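Local coordinates for protein epimerase (Methylomonas sp. DH-1, PDB 7CJ7) that catalyses the manganese-dependent epimerisation of ketoses at C3, acting most strongly on L-ribulose, then D-ribulose, D-allulose and D-fructose, at residues L257-L261 and C262-N266; G195-K198 and S199-A203; D140-D144 and K145-I149. All coordinates share one frame; numbering follows the deposited sequence.

In the fold
Three short helix ends of one eight-stranded TIM barrel illustrate how such a fold turns its corners locally. From the N terminus, interaction 3 (140-149) comes first, closing the tight turn that carries helix 125-143 into barrel strand 148-152. Interaction 2 (195-203) follows, starting helix 198-203 in the segment between strand 180-185 and strand 207-212. Interaction 1 (257-266) comes last, ending helix 257-260 beyond the final barrel strand, 242-245, beside the sugar pocket and the second subunit. The three stand in series, neither nested nor crossed, and none touches another; interactions 1 and 3 lie on opposite sides of the chain's centre, their own centres about 31 Å apart.

Interaction 1 (L257-L261 and C262-N266)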
loop_
_atom_site.group_PDB
_atom_site.type_symbol
_atom_site.label_atom_id
_atom_site.label_comp_id
_atom_site.label_asym_id
_atom_site.label_seq_id
_atom_site.Cartn_x
_atom_site.Cartn_y
_atom_site.Cartn_z
ATOM N N LEU A 257 -14.115 -1.983 -8.386
ATOM C CA LEU A 257 -12.988 -2.662 -7.681
ATOM C C LEU A 257 -11.648 -2.068 -8.132
ATOM O O LEU A 257 -10.799 -1.819 -7.263
ATOM C CB LEU A 257 -13.043 -4.173 -7.952
ATOM C CG LEU A 257 -12.017 -5.030 -7.205
ATOM C CD1 LEU A 257 -12.143 -4.853 -5.700
ATOM C CD2 LEU A 257 -12.154 -6.507 -7.575
ATOM N N SER A 258 -11.460 -1.839 -9.435
ATOM C CA SER A 258 -10.141 -1.452 -10.001
ATOM C C SER A 258 -9.704 -0.094 -9.436
ATOM O O SER A 258 -8.499 0.060 -9.123
ATOM C CB SER A 258 -10.164 -1.472 -11.505
ATOM O OG SER A 258 -10.270 -2.815 -11.977
ATOM N N ASN A 259 -10.638 0.849 -9.279
ATOM C CA ASN A 259 -10.328 2.213 -8.781
ATOM C C ASN A 259 -10.147 2.160 -7.259
ATOM O O ASN A 259 -9.248 2.860 -6.748
ATOM C CB ASN A 259 -11.360 3.230 -9.267
ATOM C CG ASN A 259 -11.210 3.486 -10.750
ATOM O OD1 ASN A 259 -10.092 3.522 -11.265
ATOM N ND2 ASN A 259 -12.322 3.649 -11.442
ATOM N N THR A 260 -10.908 1.320 -6.555
ATOM C CA THR A 260 -10.706 1.094 -5.099
ATOM C C THR A 260 -9.282 0.570 -4.857
ATOM O O THR A 260 -8.643 0.993 -3.854
ATOM C CB THR A 260 -11.767 0.152 -4.515
ATOM O OG1 THR A 260 -13.047 0.747 -4.712
ATOM C CG2 THR A 260 -11.568 -0.105 -3.038
ATOM N N LEU A 261 -8.792 -0.304 -5.735
ATOM C CA LEU A 261 -7.472 -0.975 -5.585
ATOM C C LEU A 261 -6.369 -0.140 -6.245
ATOM O O LEU A 261 -5.202 -0.583 -6.231
ATOM C CB LEU A 261 -7.530 -2.379 -6.192
ATOM C CG LEU A 261 -8.515 -3.339 -5.526
ATOM C CD1 LEU A 261 -8.354 -4.747 -6.085
ATOM C CD2 LEU A 261 -8.331 -3.336 -4.017
ATOM N N CYS A 262 -6.709 1.030 -6.787
ATOM C CA CYS A 262 -5.728 2.003 -7.341
ATOM C C CYS A 262 -4.863 1.317 -8.409
ATOM O O CYS A 262 -3.630 1.481 -8.384
ATOM C CB CYS A 262 -4.866 2.600 -6.232
ATOM S SG CYS A 262 -5.820 3.526 -4.999
ATOM N N VAL A 263 -5.494 0.610 -9.353
ATOM C CA VAL A 263 -4.773 -0.125 -10.432
ATOM C C VAL A 263 -4.527 0.850 -11.590
ATOM O O VAL A 263 -5.289 0.839 -12.566
ATOM C CB VAL A 263 -5.542 -1.382 -10.870
ATOM C CG1 VAL A 263 -4.774 -2.174 -11.924
ATOM C CG2 VAL A 263 -5.866 -2.267 -9.684
ATOM N N TRP A 264 -3.475 1.655 -11.477
ATOM C CA TRP A 264 -3.176 2.759 -12.423
ATOM C C TRP A 264 -2.356 2.252 -13.610
ATOM O O TRP A 264 -2.327 2.948 -14.624
ATOM C CB TRP A 264 -2.423 3.878 -11.711
ATOM C CG TRP A 264 -3.030 4.361 -10.430
ATOM C CD1 TRP A 264 -2.336 4.739 -9.320
ATOM C CD2 TRP A 264 -4.423 4.570 -10.122
ATOM N NE1 TRP A 264 -3.190 5.154 -8.337
ATOM C CE2 TRP A 264 -4.476 5.081 -8.805
ATOM C CE3 TRP A 264 -5.625 4.377 -10.811
ATOM C CZ2 TRP A 264 -5.677 5.385 -8.170
ATOM C CZ3 TRP A 264 -6.813 4.691 -10.188
ATOM C CH2 TRP A 264 -6.839 5.190 -8.884
ATOM N N ARG A 265 -1.670 1.116 -13.466
ATOM C CA ARG A 265 -0.658 0.683 -14.461
ATOM C C ARG A 265 -1.121 -0.551 -15.224
ATOM O O ARG A 265 -1.891 -1.358 -14.683
ATOM C CB ARG A 265 0.687 0.395 -13.791
ATOM C CG ARG A 265 1.271 1.595 -13.061
ATOM C CD ARG A 265 2.741 1.362 -12.784
ATOM N NE ARG A 265 2.942 0.528 -11.610
ATOM C CZ ARG A 265 3.915 -0.364 -11.467
ATOM N NH1 ARG A 265 4.759 -0.600 -12.459
ATOM N NH2 ARG A 265 4.026 -1.035 -10.333
ATOM N N ASN A 266 -0.630 -0.664 -16.455
ATOM C CA ASN A 266 -0.735 -1.882 -17.294
ATOM C C ASN A 266 0.463 -2.780 -16.972
ATOM O O ASN A 266 1.567 -2.458 -17.423
ATOM C CB ASN A 266 -0.796 -1.517 -18.779
ATOM C CG ASN A 266 -0.966 -2.743 -19.649
ATOM O OD1 ASN A 266 -1.905 -2.842 -20.437
ATOM N ND2 ASN A 266 -0.077 -3.698 -19.480
#
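Asn259 and Trp264 meet crosswise, the two side chains at about a right angle and the amide plane tilted 31° from the indole. The amide oxygen does the touching: Asn259 OD1 arrives at the ring's edge, near its plane, 3.6 Å from Trp264 CZ3. The same indole lays one face against the backbone, with Cys262 C 3.7 Å above the ring plane and over its centre. Beneath these side chains lies a Schellman motif. Cys262 takes a positive phi (56°), and the chain bends back so that Val263 N donates to Ser258 O at 3.1 Å in a nearly straight bond, while Cys262 N makes a weak bond to Asn259 O. Val263 then centres an inverse gamma turn. Its CG2, anti to the carbonyl carbon, is carried back over the last helical turn and rests 3.9 Å from Leu261 CB. Leu261 itself reaches the L-sorbose pocket, close to Glu158 and Arg217. On the polar side, Trp264 NE1 donates to Arg156 O of the second subunit, whose Lys118 NZ also bonds to Asn259 O. The cap thus ends helix 257-260, downstream of barrel strand 242-245, and sends the chain along the dimer interface towards helix 271-285.

Interaction 2 (G195-K198 and S199-A203)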
loop_
_atom_site.group_PDB
_atom_site.type_symbol
_atom_site.label_atom_id
_atom_site.label_comp_id
_atom_site.label_asym_id
_atom_site.label_seq_id
_atom_site.Cartn_x
_atom_site.Cartn_y
_atom_site.Cartn_z
ATOM N N GLY A 195 8.191 -10.532 7.799
ATOM C CA GLY A 195 8.549 -11.726 7.015
ATOM C C GLY A 195 7.313 -12.520 6.637
ATOM O O GLY A 195 6.199 -12.210 7.139
ATOM N N MET A 196 7.472 -13.537 5.798
ATOM C CA MET A 196 6.314 -14.188 5.138
ATOM C C MET A 196 5.925 -15.493 5.851
ATOM O O MET A 196 5.052 -16.194 5.312
ATOM C CB MET A 196 6.625 -14.456 3.663
ATOM C CG MET A 196 6.989 -13.196 2.883
ATOM S SD MET A 196 5.595 -12.060 2.694
ATOM C CE MET A 196 4.526 -13.090 1.687
ATOM N N ALA A 197 6.501 -15.801 7.021
ATOM C CA ALA A 197 6.301 -17.101 7.713
ATOM C C ALA A 197 5.477 -16.942 8.996
ATOM O O ALA A 197 4.650 -17.827 9.260
ATOM C CB ALA A 197 7.627 -17.760 8.012
ATOM N N LYS A 198 5.736 -15.886 9.777
ATOM C CA LYS A 198 5.251 -15.714 11.175
ATOM C C LYS A 198 3.736 -15.953 11.258
ATOM O O LYS A 198 3.304 -16.748 12.127
ATOM C CB LYS A 198 5.661 -14.316 11.655
ATOM C CG LYS A 198 5.436 -14.001 13.128
ATOM C CD LYS A 198 6.139 -12.710 13.540
ATOM C CE LYS A 198 5.693 -12.128 14.865
ATOM N NZ LYS A 198 6.059 -12.988 16.012
ATOM N N SER A 199 2.939 -15.296 10.412
ATOM C CA SER A 199 1.454 -15.355 10.474
ATOM C C SER A 199 0.956 -16.736 10.054
ATOM O O SER A 199 -0.031 -17.220 10.637
ATOM C CB SER A 199 0.829 -14.261 9.655
ATOM O OG SER A 199 0.833 -13.055 10.399
ATOM N N VAL A 200 1.608 -17.348 9.071
ATOM C CA VAL A 200 1.215 -18.692 8.563
ATOM C C VAL A 200 1.437 -19.704 9.690
ATOM O O VAL A 200 0.541 -20.492 9.953
ATOM C CB VAL A 200 2.004 -19.084 7.304
ATOM C CG1 VAL A 200 1.779 -20.543 6.935
ATOM C CG2 VAL A 200 1.674 -18.174 6.135
ATOM N N LEU A 201 2.614 -19.695 10.315
ATOM C CA LEU A 201 2.945 -20.638 11.412
ATOM C C LEU A 201 1.977 -20.422 12.583
ATOM O O LEU A 201 1.530 -21.423 13.158
ATOM C CB LEU A 201 4.404 -20.436 11.830
ATOM C CG LEU A 201 5.440 -20.664 10.727
ATOM C CD1 LEU A 201 6.856 -20.486 11.251
ATOM C CD2 LEU A 201 5.283 -22.041 10.106
ATOM N N ALA A 202 1.634 -19.171 12.905
ATOM C CA ALA A 202 0.730 -18.850 14.026
ATOM C C ALA A 202 -0.672 -19.381 13.713
ATOM O O ALA A 202 -1.323 -19.914 14.635
ATOM C CB ALA A 202 0.716 -17.369 14.292
ATOM N N ALA A 203 -1.120 -19.261 12.460
ATOM C CA ALA A 203 -2.496 -19.607 12.028
ATOM C C ALA A 203 -2.697 -21.127 12.066
ATOM O O ALA A 203 -3.729 -21.584 12.586
ATOM C CB ALA A 203 -2.763 -19.045 10.655
HETATM O O HOH W 1 3.942 -13.364 8.300
#
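Leu201 N donates to Ala197 O at 3.0 Å in an almost straight bond (173°), the opening i-to-i+4 link of helix 198-203, which lies between barrel strands 180-185 and 207-212, flanked by helices 165-175 and 227-236. The next bond, from Ala202 N to Lys198 O, has the same length of 3.0 Å but is more bent, its donor tilted from the carbonyl plane. A water joins the preceding loop to the first turn: it donates to Gly195 O at 2.8 Å and accepts from Ser199 N at 3.0 Å, giving an early helical N-H a partner. Ser199 OG, meanwhile, bonds to Glu193. Around this polar frame the packing is modest. Leu201 folds back over the start of the helix because its CG lies anti to the carbonyl carbon (chi1 -60°), which puts CD1 4.3 Å from Ala197 CB. Val200 CG2 approaches Met196 O to 4.0 Å, and the valine side chain packs on Phe230 and Ala233 of helix 227-236, while Ala202 touches Leu166 and Leu169 of helix 165-175. Chemically, the helix start relies on main-chain bonds and one bridging water more than on side-chain contacts within these residues; Met196 O, buried by the contact, has no hydrogen-bonding partner in the model.

Interaction 3 (D140-D144 and K145-I149); sequences DYAAD and KGINI
A type I beta turn from Ala143 to Gly146 joins helix 125-143 to strand 148-152, the second half of a beta-alpha-beta unit of the TIM barrel, with Ala142, just before the turn, at the centre of the contact. Ala142 O accepts two backbone bonds, from Lys145 N and from Ile147 N, each 3.0 Å long. The donors come from opposite faces of the carbonyl plane, 58° and 42° out of it respectively. A weak bond from Gly146 N to Ala143 O closes the turn, and Gly146 adopts the positive phi (66°) that glycine accommodates easily. The methyl of Ala142 touches both isoleucines that follow the turn, with CB 3.8 Å from Ile147 CG2 and 4.0 Å from Ile149 CG2. In Ile147 the CG2 branch lies anti to the backbone N, which turns this methyl to the alanine. Tyr141 and Lys145 run side by side in the same direction, Tyr141 OH lying 4.1 Å from Lys145 CE. Both polar ends converge on Asp98 of helix 83-102: Lys145 NZ forms a salt bridge and Tyr141 OH a hydrogen bond with its OD1. That shared carboxylate oxygen would be expected to favour the charged lysine. The corner therefore divides its chemistry: one carbonyl takes two N-H groups and so restrains the backbone from both faces, small apolar contacts pack the helix end against the chain leading into the strand, and a common acid draws both longer side chains to the neighbouring helix.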
loop_
_atom_site.group_PDB
_atom_site.type_symbol
_atom_site.label_atom_id
_atom_site.label_comp_id
_atom_site.label_asym_id
_atom_site.label_seq_id
_atom_site.Cartn_x
_atom_site.Cartn_y
_atom_site.Cartn_z
ATOM N N ASP A 140 -22.806 -18.063 11.123
ATOM C CA ASP A 140 -23.956 -18.907 11.530
ATOM C C ASP A 140 -24.869 -19.116 10.315
ATOM O O ASP A 140 -25.351 -20.265 10.129
ATOM C CB ASP A 140 -24.665 -18.308 12.748
ATOM C CG ASP A 140 -23.836 -18.393 14.022
ATOM O OD1 ASP A 140 -22.886 -19.199 14.051
ATOM O OD2 ASP A 140 -24.132 -17.637 14.972
ATOM N N TYR A 141 -25.088 -18.075 9.506
ATOM C CA TYR A 141 -25.893 -18.163 8.257
ATOM C C TYR A 141 -25.228 -19.123 7.264
ATOM O O TYR A 141 -25.932 -20.016 6.706
ATOM C CB TYR A 141 -26.097 -16.780 7.635
ATOM C CG TYR A 141 -27.074 -16.773 6.496
ATOM C CD1 TYR A 141 -28.442 -16.829 6.709
ATOM C CD2 TYR A 141 -26.623 -16.751 5.187
ATOM C CE1 TYR A 141 -29.334 -16.843 5.647
ATOM C CE2 TYR A 141 -27.503 -16.772 4.122
ATOM C CZ TYR A 141 -28.862 -16.786 4.348
ATOM O OH TYR A 141 -29.713 -16.821 3.277
ATOM N N ALA A 142 -23.922 -18.955 7.039
ATOM C CA ALA A 142 -23.112 -19.770 6.104
ATOM C C ALA A 142 -23.098 -21.223 6.586
ATOM O O ALA A 142 -23.070 -22.120 5.744
ATOM C CB ALA A 142 -21.711 -19.217 5.991
ATOM N N ALA A 143 -23.108 -21.449 7.900
ATOM C CA ALA A 143 -22.965 -22.806 8.483
ATOM C C ALA A 143 -24.159 -23.657 8.045
ATOM O O ALA A 143 -24.000 -24.872 7.872
ATOM C CB ALA A 143 -22.846 -22.724 9.986
ATOM N N ASP A 144 -25.314 -23.024 7.855
ATOM C CA ASP A 144 -26.578 -23.702 7.470
ATOM C C ASP A 144 -26.487 -24.179 6.011
ATOM O O ASP A 144 -27.263 -25.083 5.649
ATOM C CB ASP A 144 -27.767 -22.775 7.731
ATOM C CG ASP A 144 -28.043 -22.537 9.212
ATOM O OD1 ASP A 144 -27.886 -23.490 10.012
ATOM O OD2 ASP A 144 -28.417 -21.398 9.560
ATOM N N LYS A 145 -25.558 -23.629 5.217
ATOM C CA LYS A 145 -25.412 -23.934 3.766
ATOM C C LYS A 145 -24.053 -24.580 3.472
ATOM O O LYS A 145 -23.653 -24.594 2.301
ATOM C CB LYS A 145 -25.609 -22.641 2.972
ATOM C CG LYS A 145 -27.003 -22.055 3.119
ATOM C CD LYS A 145 -27.353 -21.008 2.099
ATOM C CE LYS A 145 -28.831 -20.680 2.128
ATOM N NZ LYS A 145 -29.321 -20.203 0.815
ATOM N N GLY A 146 -23.366 -25.092 4.498
ATOM C CA GLY A 146 -22.095 -25.830 4.348
ATOM C C GLY A 146 -20.965 -24.952 3.833
ATOM O O GLY A 146 -20.062 -25.465 3.143
ATOM N N ILE A 147 -20.973 -23.671 4.191
ATOM C CA ILE A 147 -19.995 -22.680 3.668
ATOM C C ILE A 147 -19.080 -22.209 4.809
ATOM O O ILE A 147 -19.571 -21.908 5.919
ATOM C CB ILE A 147 -20.733 -21.537 2.948
ATOM C CG1 ILE A 147 -21.246 -22.000 1.576
ATOM C CG2 ILE A 147 -19.854 -20.299 2.841
ATOM C CD1 ILE A 147 -22.345 -21.144 1.014
ATOM N N ASN A 148 -17.775 -22.211 4.548
ATOM C CA ASN A 148 -16.755 -21.560 5.407
ATOM C C ASN A 148 -16.599 -20.100 4.976
ATOM O O ASN A 148 -16.647 -19.809 3.760
ATOM C CB ASN A 148 -15.395 -22.253 5.327
ATOM C CG ASN A 148 -15.425 -23.717 5.693
ATOM O OD1 ASN A 148 -15.999 -24.088 6.710
ATOM N ND2 ASN A 148 -14.781 -24.544 4.884
ATOM N N ILE A 149 -16.347 -19.211 5.931
ATOM C CA ILE A 149 -15.967 -17.809 5.618
ATOM C C ILE A 149 -14.493 -17.631 5.981
ATOM O O ILE A 149 -14.046 -18.156 7.012
ATOM C CB ILE A 149 -16.886 -16.783 6.296
ATOM C CG1 ILE A 149 -16.712 -16.736 7.815
ATOM C CG2 ILE A 149 -18.328 -17.056 5.901
ATOM C CD1 ILE A 149 -17.482 -15.597 8.461
#